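Local coordinates for glycoside hydrolase family 31 (Trueperella pyogenes, PDB 5I0F), which degrades cycloalternan, probably cleaving its glycosidic linkages through a covalent glycosyl-enzyme intermediate, as a member of glycoside hydrolase family 31, at residues Ala578-Thr583 and Asp721-Tyr726; Pro586-His591 and Arg627-Leu632. All blocks are in the same frame, centred on the assembly; numbering follows the deposited sequence.

Both contacts are buried, their centres about 11 Å apart and on the same side of the chain's centre; contact 1 uses helix 572-583, and contact 2 uses the strand that follows it in the chain. Contact 1 sets this barrel helix against the C-terminal beta domain and is purely apolar, small alanines receiving one isoleucine. Contact 2 lies within the barrel domain, between its eighth strand, 587-590, and helix 617-646; here a buried arginine with a methionine over its guanidinium brings hydrogen bonds into the packing, and the strand runs on to the sugar site. The two meet at Thr583, which has a polar link to Arg629 and whose side chain packs on Met588.

Contact 1 (Ala578-Thr583 and Asp721-Tyr726); sequences AFAAAT and DIIPVY
Ile723 presses its side chain against Ala580 and Ala581 on helix 572-583, the helix between the seventh and eighth strands of the family's (beta/alpha)8, or TIM, barrel. Its segment, 721-726, enters strand 725-728 of the C-terminal beta domain, so the contact joins two domains by apolar packing. CB of Ala580 points at the incoming chain and meets Ile723 CG2 at 3.9 Å, with Ile723 CB equally near. The two branches of the isoleucine have different tasks. CG2 stays beside the Ala580 methyl, whereas CG1 stands anti to the backbone N (chi1 172°) and the extended chi2 carries CD1 along the helix surface to the next residue. There CD1 reaches the backbone rather than a side-chain tip: it lies 3.6 Å from Ala581 CA, and the Ala581 methyl, turned to one side, is further off, with CB 4.1 Å from CD1. The small alanines thus let an aliphatic side chain lie directly on the helix backbone. Around this point, Trp703 NE1 hydrogen-bonds Ile723 O and His624 NE2 hydrogen-bonds Asp721 O, fixing the loop on which the isoleucine is carried. Phe579 is directed elsewhere, onto Tyr625 of helix 617-646 and Met588 of the barrel strand. Within the helix, Phe579 O is shared by two donors of one residue: Thr583 N, and Thr583 OG1 at 2.9 Å, which reach the oxygen from opposite faces of its carbonyl plane. At the interface itself, both isoleucine branches come up to the carbonyl O of Ala580 from the same side, CD1 at 3.9 Å and CG2 at 4.0 Å.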
ATOM      1  N   ALA A 578      10.847   7.557 -18.243  1.00 18.37           N
ATOM      2  CA  ALA A 578      10.491   6.629 -17.189  1.00 18.16           C
ATOM      3  C   ALA A 578      11.203   5.288 -17.349  1.00 18.13           C
ATOM      4  O   ALA A 578      11.592   4.663 -16.356  1.00 17.66           O
ATOM      5  CB  ALA A 578       8.986   6.420 -17.164  1.00 18.21           C
ATOM      6  N   PHE A 579      11.354   4.837 -18.598  1.00 18.37           N
ATOM      7  CA  PHE A 579      12.061   3.577 -18.874  1.00 18.38           C
ATOM      8  C   PHE A 579      13.539   3.718 -18.452  1.00 18.56           C
ATOM      9  O   PHE A 579      14.099   2.821 -17.817  1.00 18.96           O
ATOM     10  CB  PHE A 579      11.905   3.173 -20.347  1.00 18.35           C
ATOM     11  CG  PHE A 579      12.176   1.707 -20.636  1.00 18.30           C
ATOM     12  CD1 PHE A 579      13.474   1.227 -20.744  1.00 18.36           C
ATOM     13  CD2 PHE A 579      11.124   0.827 -20.861  1.00 18.15           C
ATOM     14  CE1 PHE A 579      13.722  -0.107 -21.039  1.00 18.55           C
ATOM     15  CE2 PHE A 579      11.360  -0.514 -21.164  1.00 18.23           C
ATOM     16  CZ  PHE A 579      12.662  -0.991 -21.234  1.00 18.34           C
ATOM     17  N   ALA A 580      14.150   4.864 -18.772  1.00 19.08           N
ATOM     18  CA  ALA A 580      15.541   5.149 -18.371  1.00 19.31           C
ATOM     19  C   ALA A 580      15.680   5.178 -16.843  1.00 19.23           C
ATOM     20  O   ALA A 580      16.596   4.576 -16.266  1.00 19.28           O
ATOM     21  CB  ALA A 580      16.012   6.460 -18.990  1.00 20.02           C
ATOM     22  N   ALA A 581      14.739   5.832 -16.171  1.00 18.92           N
ATOM     23  CA  ALA A 581      14.787   5.901 -14.722  1.00 18.73           C
ATOM     24  C   ALA A 581      14.641   4.536 -14.090  1.00 18.45           C
ATOM     25  O   ALA A 581      15.394   4.216 -13.146  1.00 18.06           O
ATOM     26  CB  ALA A 581      13.718   6.837 -14.183  1.00 18.56           C
ATOM     27  N   ALA A 582      13.664   3.764 -14.589  1.00 18.44           N
ATOM     28  CA  ALA A 582      13.376   2.438 -14.064  1.00 18.56           C
ATOM     29  C   ALA A 582      14.577   1.504 -14.172  1.00 18.73           C
ATOM     30  O   ALA A 582      14.734   0.598 -13.344  1.00 18.89           O
ATOM     31  CB  ALA A 582      12.154   1.833 -14.769  1.00 18.73           C
ATOM     32  N   THR A 583      15.426   1.739 -15.176  1.00 18.44           N
ATOM     33  CA  THR A 583      16.667   0.987 -15.374  1.00 18.48           C
ATOM     34  C   THR A 583      17.613   1.084 -14.165  1.00 18.62           C
ATOM     35  O   THR A 583      18.402   0.162 -13.909  1.00 18.77           O
ATOM     36  CB  THR A 583      17.351   1.456 -16.686  1.00 19.05           C
ATOM     37  OG1 THR A 583      16.464   1.205 -17.774  1.00 19.03           O
ATOM     38  CG2 THR A 583      18.661   0.748 -16.974  1.00 19.61           C
ATOM     39  N   ASP A 721      18.461   8.943 -25.006  1.00 27.37           N
ATOM     40  CA  ASP A 721      19.422   7.883 -24.691  1.00 27.85           C
ATOM     41  C   ASP A 721      20.303   8.159 -23.470  1.00 26.98           C
ATOM     42  O   ASP A 721      21.161   7.341 -23.153  1.00 26.59           O
ATOM     43  CB  ASP A 721      20.289   7.531 -25.912  1.00 30.41           C
ATOM     44  CG  ASP A 721      20.998   8.712 -26.503  1.00 32.49           C
ATOM     45  OD1 ASP A 721      20.757   9.876 -26.130  1.00 33.69           O
ATOM     46  OD2 ASP A 721      21.797   8.479 -27.414  1.00 37.26           O
ATOM     47  N   ILE A 722      20.085   9.283 -22.780  1.00 25.80           N
ATOM     48  CA  ILE A 722      20.802   9.630 -21.534  1.00 24.72           C
ATOM     49  C   ILE A 722      19.813   9.801 -20.374  1.00 23.58           C
ATOM     50  O   ILE A 722      18.787  10.436 -20.534  1.00 22.90           O
ATOM     51  CB  ILE A 722      21.543  10.984 -21.689  1.00 25.22           C
ATOM     52  CG1 ILE A 722      22.510  10.943 -22.891  1.00 26.03           C
ATOM     53  CG2 ILE A 722      22.249  11.419 -20.406  1.00 25.10           C
ATOM     54  CD1 ILE A 722      23.681  10.003 -22.733  1.00 26.30           C
ATOM     55  N   ILE A 723      20.168   9.247 -19.219  1.00 22.67           N
ATOM     56  CA  ILE A 723      19.642   9.677 -17.926  1.00 22.44           C
ATOM     57  C   ILE A 723      20.892  10.040 -17.106  1.00 22.75           C
ATOM     58  O   ILE A 723      21.826   9.258 -17.080  1.00 22.71           O
ATOM     59  CB  ILE A 723      18.766   8.615 -17.212  1.00 21.30           C
ATOM     60  CG1 ILE A 723      18.427   9.083 -15.781  1.00 21.20           C
ATOM     61  CG2 ILE A 723      19.403   7.227 -17.203  1.00 21.27           C
ATOM     62  CD1 ILE A 723      17.541   8.132 -14.993  1.00 20.42           C
ATOM     63  N   PRO A 724      20.910  11.225 -16.450  1.00 22.74           N
ATOM     64  CA  PRO A 724      22.107  11.601 -15.713  1.00 23.22           C
ATOM     65  C   PRO A 724      22.452  10.619 -14.586  1.00 22.98           C
ATOM     66  O   PRO A 724      21.631  10.352 -13.691  1.00 22.43           O
ATOM     67  CB  PRO A 724      21.776  12.997 -15.176  1.00 23.28           C
ATOM     68  CG  PRO A 724      20.771  13.532 -16.133  1.00 23.31           C
ATOM     69  CD  PRO A 724      19.953  12.340 -16.532  1.00 22.84           C
ATOM     70  N   VAL A 725      23.648  10.060 -14.681  1.00 22.93           N
ATOM     71  CA  VAL A 725      24.137   9.056 -13.765  1.00 23.12           C
ATOM     72  C   VAL A 725      25.615   9.334 -13.594  1.00 24.56           C
ATOM     73  O   VAL A 725      26.334   9.441 -14.600  1.00 24.89           O
ATOM     74  CB  VAL A 725      23.949   7.614 -14.303  1.00 22.74           C
ATOM     75  CG1 VAL A 725      24.675   6.599 -13.415  1.00 22.81           C
ATOM     76  CG2 VAL A 725      22.461   7.256 -14.397  1.00 22.14           C
ATOM     77  N   TYR A 726      26.055   9.440 -12.342  1.00 24.69           N
ATOM     78  CA  TYR A 726      27.455   9.734 -12.019  1.00 26.23           C
ATOM     79  C   TYR A 726      28.003   8.643 -11.112  1.00 26.76           C
ATOM     80  O   TYR A 726      27.326   8.227 -10.179  1.00 25.16           O
ATOM     81  CB  TYR A 726      27.554  11.104 -11.350  1.00 26.47           C
ATOM     82  CG  TYR A 726      27.061  12.219 -12.251  1.00 26.72           C
ATOM     83  CD1 TYR A 726      25.721  12.551 -12.289  1.00 26.01           C
ATOM     84  CD2 TYR A 726      27.943  12.914 -13.100  1.00 27.62           C
ATOM     85  CE1 TYR A 726      25.250  13.569 -13.111  1.00 26.46           C
ATOM     86  CE2 TYR A 726      27.489  13.938 -13.936  1.00 28.07           C
ATOM     87  CZ  TYR A 726      26.145  14.267 -13.938  1.00 27.11           C
ATOM     88  OH  TYR A 726      25.638  15.258 -14.753  1.00 27.32           O
TER

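Contact 2 (Pro586-His591 and Arg627-Leu632); sequences PIMQYH and RVREAL. With BGC (beta-D-glucopyranose), chain C.
Arg629 NH2 is held by two acceptors from the strand side: the carbonyl O of Pro586, 2.8 Å away, and a water at 2.9 Å from NH2 that also accepts from Met588 N. The bond to Pro586 is bent, with an N-H...O angle of 135°. The oxygen lies close to the guanidinium plane, yet NH2 stands 59° out of the carbonyl plane of Pro586, so the donor comes from above the peptide instead of along a lone pair. The other nitrogens look outward from the two segments, NH1 to the carbonyl oxygens of Met585 and Thr583, NE to that of Phe295. Such a ring of carbonyl oxygens would probably ease the burial of a positive charge, and it fixes the rotation of the flat group.

Met588 supplies the apolar half. Its CB sits 3.7 Å above the guanidinium plane, over the centre, while SD lies 3.6 Å from Arg629 CG and 3.7 Å from Arg629 CD. The extended methionine and the arginine run past each other in opposite directions, sulfur beside the aliphatic stem and CB over the charged head. A bend at chi2 (64°) turns the arginine toward the start of the strand. Nearer the backbone than the sulfur, CG of the methionine packs on Ala582 of helix 572-583.

At the other end of the same segment, His591 NE2 donates to O4 of the bound glucose at 2.9 Å and shares a second bond with its O3, the hydroxyl lying at the ring edge. Glu330, Asp532 and Arg516 also bind this sugar. A barrel strand packed under an outer helix, with sugar-binding residues following its C-terminal end, is the classic layout of a TIM-barrel glycosidase active site.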
ATOM      1  N   PRO A 586      15.476  -0.580  -8.051  1.00 18.01           N
ATOM      2  CA  PRO A 586      15.683  -1.985  -7.633  1.00 18.05           C
ATOM      3  C   PRO A 586      14.944  -3.031  -8.489  1.00 17.98           C
ATOM      4  O   PRO A 586      15.582  -3.960  -8.972  1.00 17.91           O
ATOM      5  CB  PRO A 586      15.212  -1.995  -6.171  1.00 17.79           C
ATOM      6  CG  PRO A 586      15.367  -0.560  -5.724  1.00 18.38           C
ATOM      7  CD  PRO A 586      15.017   0.260  -6.925  1.00 18.00           C
ATOM      8  N   ILE A 587      13.646  -2.804  -8.745  1.00 17.90           N
ATOM      9  CA  ILE A 587      12.836  -3.681  -9.588  1.00 17.85           C
ATOM     10  C   ILE A 587      12.325  -2.880 -10.772  1.00 17.93           C
ATOM     11  O   ILE A 587      11.715  -1.808 -10.601  1.00 17.00           O
ATOM     12  CB  ILE A 587      11.652  -4.299  -8.833  1.00 17.93           C
ATOM     13  CG1 ILE A 587      12.126  -5.010  -7.552  1.00 18.63           C
ATOM     14  CG2 ILE A 587      10.847  -5.220  -9.731  1.00 17.93           C
ATOM     15  CD1 ILE A 587      13.037  -6.183  -7.774  1.00 19.26           C
ATOM     16  N   MET A 588      12.631  -3.389 -11.962  1.00 17.87           N
ATOM     17  CA  MET A 588      12.303  -2.747 -13.233  1.00 18.12           C
ATOM     18  C   MET A 588      11.171  -3.529 -13.899  1.00 18.01           C
ATOM     19  O   MET A 588      11.347  -4.706 -14.249  1.00 18.18           O
ATOM     20  CB  MET A 588      13.545  -2.722 -14.132  1.00 18.79           C
ATOM     21  CG  MET A 588      13.304  -2.052 -15.470  1.00 18.90           C
ATOM     22  SD  MET A 588      14.723  -2.274 -16.563  1.00 19.99           S
ATOM     23  CE  MET A 588      14.227  -1.164 -17.880  1.00 19.93           C
ATOM     24  N   GLN A 589      10.026  -2.881 -14.099  1.00 17.58           N
ATOM     25  CA  GLN A 589       8.819  -3.563 -14.521  1.00 17.46           C
ATOM     26  C   GLN A 589       7.873  -2.652 -15.276  1.00 17.05           C
ATOM     27  O   GLN A 589       7.615  -1.520 -14.840  1.00 16.37           O
ATOM     28  CB  GLN A 589       8.099  -4.093 -13.266  1.00 17.93           C
ATOM     29  CG  GLN A 589       6.794  -4.856 -13.496  1.00 18.43           C
ATOM     30  CD  GLN A 589       5.537  -4.200 -12.913  1.00 19.25           C
ATOM     31  OE1 GLN A 589       4.545  -4.878 -12.650  1.00 19.27           O
ATOM     32  NE2 GLN A 589       5.574  -2.883 -12.707  1.00 19.86           N
ATOM     33  N   TYR A 590       7.317  -3.155 -16.370  1.00 16.63           N
ATOM     34  CA  TYR A 590       6.195  -2.468 -17.051  1.00 16.73           C
ATOM     35  C   TYR A 590       4.906  -3.265 -16.838  1.00 16.39           C
ATOM     36  O   TYR A 590       4.937  -4.478 -16.665  1.00 15.89           O
ATOM     37  CB  TYR A 590       6.490  -2.196 -18.529  1.00 17.30           C
ATOM     38  CG  TYR A 590       6.460  -3.409 -19.446  1.00 17.34           C
ATOM     39  CD1 TYR A 590       5.245  -3.931 -19.906  1.00 17.08           C
ATOM     40  CD2 TYR A 590       7.653  -4.009 -19.893  1.00 17.57           C
ATOM     41  CE1 TYR A 590       5.218  -5.034 -20.758  1.00 17.26           C
ATOM     42  CE2 TYR A 590       7.633  -5.101 -20.749  1.00 17.59           C
ATOM     43  CZ  TYR A 590       6.427  -5.615 -21.181  1.00 17.19           C
ATOM     44  OH  TYR A 590       6.419  -6.695 -22.033  1.00 16.47           O
ATOM     45  N   HIS A 591       3.781  -2.560 -16.872  1.00 16.27           N
ATOM     46  CA  HIS A 591       2.475  -3.137 -16.544  1.00 16.18           C
ATOM     47  C   HIS A 591       1.352  -2.312 -17.175  1.00 15.74           C
ATOM     48  O   HIS A 591       1.527  -1.131 -17.472  1.00 15.55           O
ATOM     49  CB  HIS A 591       2.340  -3.222 -15.010  1.00 15.87           C
ATOM     50  CG  HIS A 591       1.060  -3.833 -14.518  1.00 15.88           C
ATOM     51  ND1 HIS A 591       0.542  -5.001 -15.029  1.00 16.28           N
ATOM     52  CD2 HIS A 591       0.231  -3.469 -13.508  1.00 16.02           C
ATOM     53  CE1 HIS A 591      -0.593  -5.286 -14.406  1.00 16.50           C
ATOM     54  NE2 HIS A 591      -0.798  -4.375 -13.468  1.00 15.85           N
ATOM     55  N   ARG A 627      19.847  -3.397 -22.414  1.00 23.85           N
ATOM     56  CA  ARG A 627      21.274  -3.728 -22.401  1.00 25.32           C
ATOM     57  C   ARG A 627      21.963  -3.125 -21.171  1.00 23.66           C
ATOM     58  O   ARG A 627      22.772  -3.793 -20.536  1.00 23.48           O
ATOM     59  CB  ARG A 627      22.019  -3.244 -23.678  1.00 28.28           C
ATOM     60  CG  ARG A 627      21.895  -4.147 -24.893  1.00 31.31           C
ATOM     61  CD  ARG A 627      22.790  -3.698 -26.064  1.00 34.11           C
ATOM     62  NE  ARG A 627      22.464  -2.337 -26.566  1.00 37.15           N
ATOM     63  CZ  ARG A 627      21.697  -2.037 -27.636  1.00 38.06           C
ATOM     64  NH1 ARG A 627      21.149  -2.986 -28.408  1.00 39.80           N
ATOM     65  NH2 ARG A 627      21.483  -0.763 -27.947  1.00 37.66           N
ATOM     66  N   VAL A 628      21.643  -1.868 -20.838  1.00 22.20           N
ATOM     67  CA  VAL A 628      22.180  -1.229 -19.654  1.00 21.59           C
ATOM     68  C   VAL A 628      21.757  -2.004 -18.390  1.00 21.04           C
ATOM     69  O   VAL A 628      22.601  -2.308 -17.496  1.00 20.67           O
ATOM     70  CB  VAL A 628      21.773   0.266 -19.576  1.00 21.63           C
ATOM     71  CG1 VAL A 628      22.176   0.873 -18.241  1.00 21.49           C
ATOM     72  CG2 VAL A 628      22.421   1.057 -20.728  1.00 22.32           C
ATOM     73  N   ARG A 629      20.479  -2.368 -18.340  1.00 19.92           N
ATOM     74  CA  ARG A 629      19.961  -3.121 -17.203  1.00 20.02           C
ATOM     75  C   ARG A 629      20.718  -4.449 -17.025  1.00 21.32           C
ATOM     76  O   ARG A 629      21.115  -4.806 -15.894  1.00 20.58           O
ATOM     77  CB  ARG A 629      18.477  -3.364 -17.344  1.00 19.22           C
ATOM     78  CG  ARG A 629      17.834  -4.075 -16.153  1.00 18.62           C
ATOM     79  CD  ARG A 629      17.930  -3.231 -14.903  1.00 18.39           C
ATOM     80  NE  ARG A 629      17.218  -3.818 -13.760  1.00 17.98           N
ATOM     81  CZ  ARG A 629      17.022  -3.213 -12.590  1.00 17.58           C
ATOM     82  NH1 ARG A 629      17.416  -1.968 -12.382  1.00 17.39           N
ATOM     83  NH2 ARG A 629      16.376  -3.848 -11.620  1.00 17.44           N
ATOM     84  N   GLU A 630      20.966  -5.148 -18.140  1.00 22.59           N
ATOM     85  CA  GLU A 630      21.695  -6.410 -18.083  1.00 23.77           C
ATOM     86  C   GLU A 630      23.111  -6.191 -17.558  1.00 23.44           C
ATOM     87  O   GLU A 630      23.553  -6.933 -16.686  1.00 22.02           O
ATOM     88  CB  GLU A 630      21.715  -7.123 -19.451  1.00 26.35           C
ATOM     89  CG  GLU A 630      20.335  -7.619 -19.897  1.00 27.96           C
ATOM     90  CD  GLU A 630      19.800  -8.728 -19.013  1.00 30.17           C
ATOM     91  OE1 GLU A 630      20.279  -9.864 -19.161  1.00 33.10           O
ATOM     92  OE2 GLU A 630      18.897  -8.479 -18.163  1.00 33.07           O
ATOM     93  N   ALA A 631      23.797  -5.163 -18.069  1.00 23.11           N
ATOM     94  CA  ALA A 631      25.140  -4.799 -17.592  1.00 23.84           C
ATOM     95  C   ALA A 631      25.185  -4.405 -16.108  1.00 24.23           C
ATOM     96  O   ALA A 631      26.221  -4.582 -15.456  1.00 24.20           O
ATOM     97  CB  ALA A 631      25.717  -3.662 -18.434  1.00 24.32           C
ATOM     98  N   LEU A 632      24.079  -3.856 -15.589  1.00 23.73           N
ATOM     99  CA  LEU A 632      23.967  -3.520 -14.174  1.00 24.48           C
ATOM    100  C   LEU A 632      23.742  -4.708 -13.269  1.00 24.60           C
ATOM    101  O   LEU A 632      23.878  -4.563 -12.064  1.00 24.40           O
ATOM    102  CB  LEU A 632      22.809  -2.551 -13.921  1.00 24.96           C
ATOM    103  CG  LEU A 632      22.993  -1.101 -14.278  1.00 26.04           C
ATOM    104  CD1 LEU A 632      21.619  -0.419 -14.159  1.00 26.36           C
ATOM    105  CD2 LEU A 632      24.021  -0.428 -13.373  1.00 26.64           C
TER
HETATM  106  C2  BGC C   1      -3.108  -4.016  -8.862  1.00 18.23           C
HETATM  107  C3  BGC C   1      -2.939  -3.894 -10.387  1.00 17.77           C
HETATM  108  C4  BGC C   1      -3.585  -5.100 -11.062  1.00 18.43           C
HETATM  109  C5  BGC C   1      -5.053  -5.250 -10.633  1.00 19.02           C
HETATM  110  C6  BGC C   1      -5.596  -6.571 -11.164  1.00 19.27           C
HETATM  111  C1  BGC C   1      -4.142  -5.030  -8.307  1.00 19.92           C
HETATM  112  O2  BGC C   1      -2.752  -2.889  -8.036  1.00 16.64           O
HETATM  113  O3  BGC C   1      -1.553  -3.789 -10.725  1.00 17.48           O
HETATM  114  O4  BGC C   1      -3.504  -4.975 -12.495  1.00 17.01           O
HETATM  115  O5  BGC C   1      -5.259  -5.195  -9.198  1.00 19.44           O
HETATM  116  O6  BGC C   1      -7.013  -6.647 -10.980  1.00 19.74           O
HETATM  117  O   HOH W   1      14.277  -5.862 -11.977  1.00 18.21           O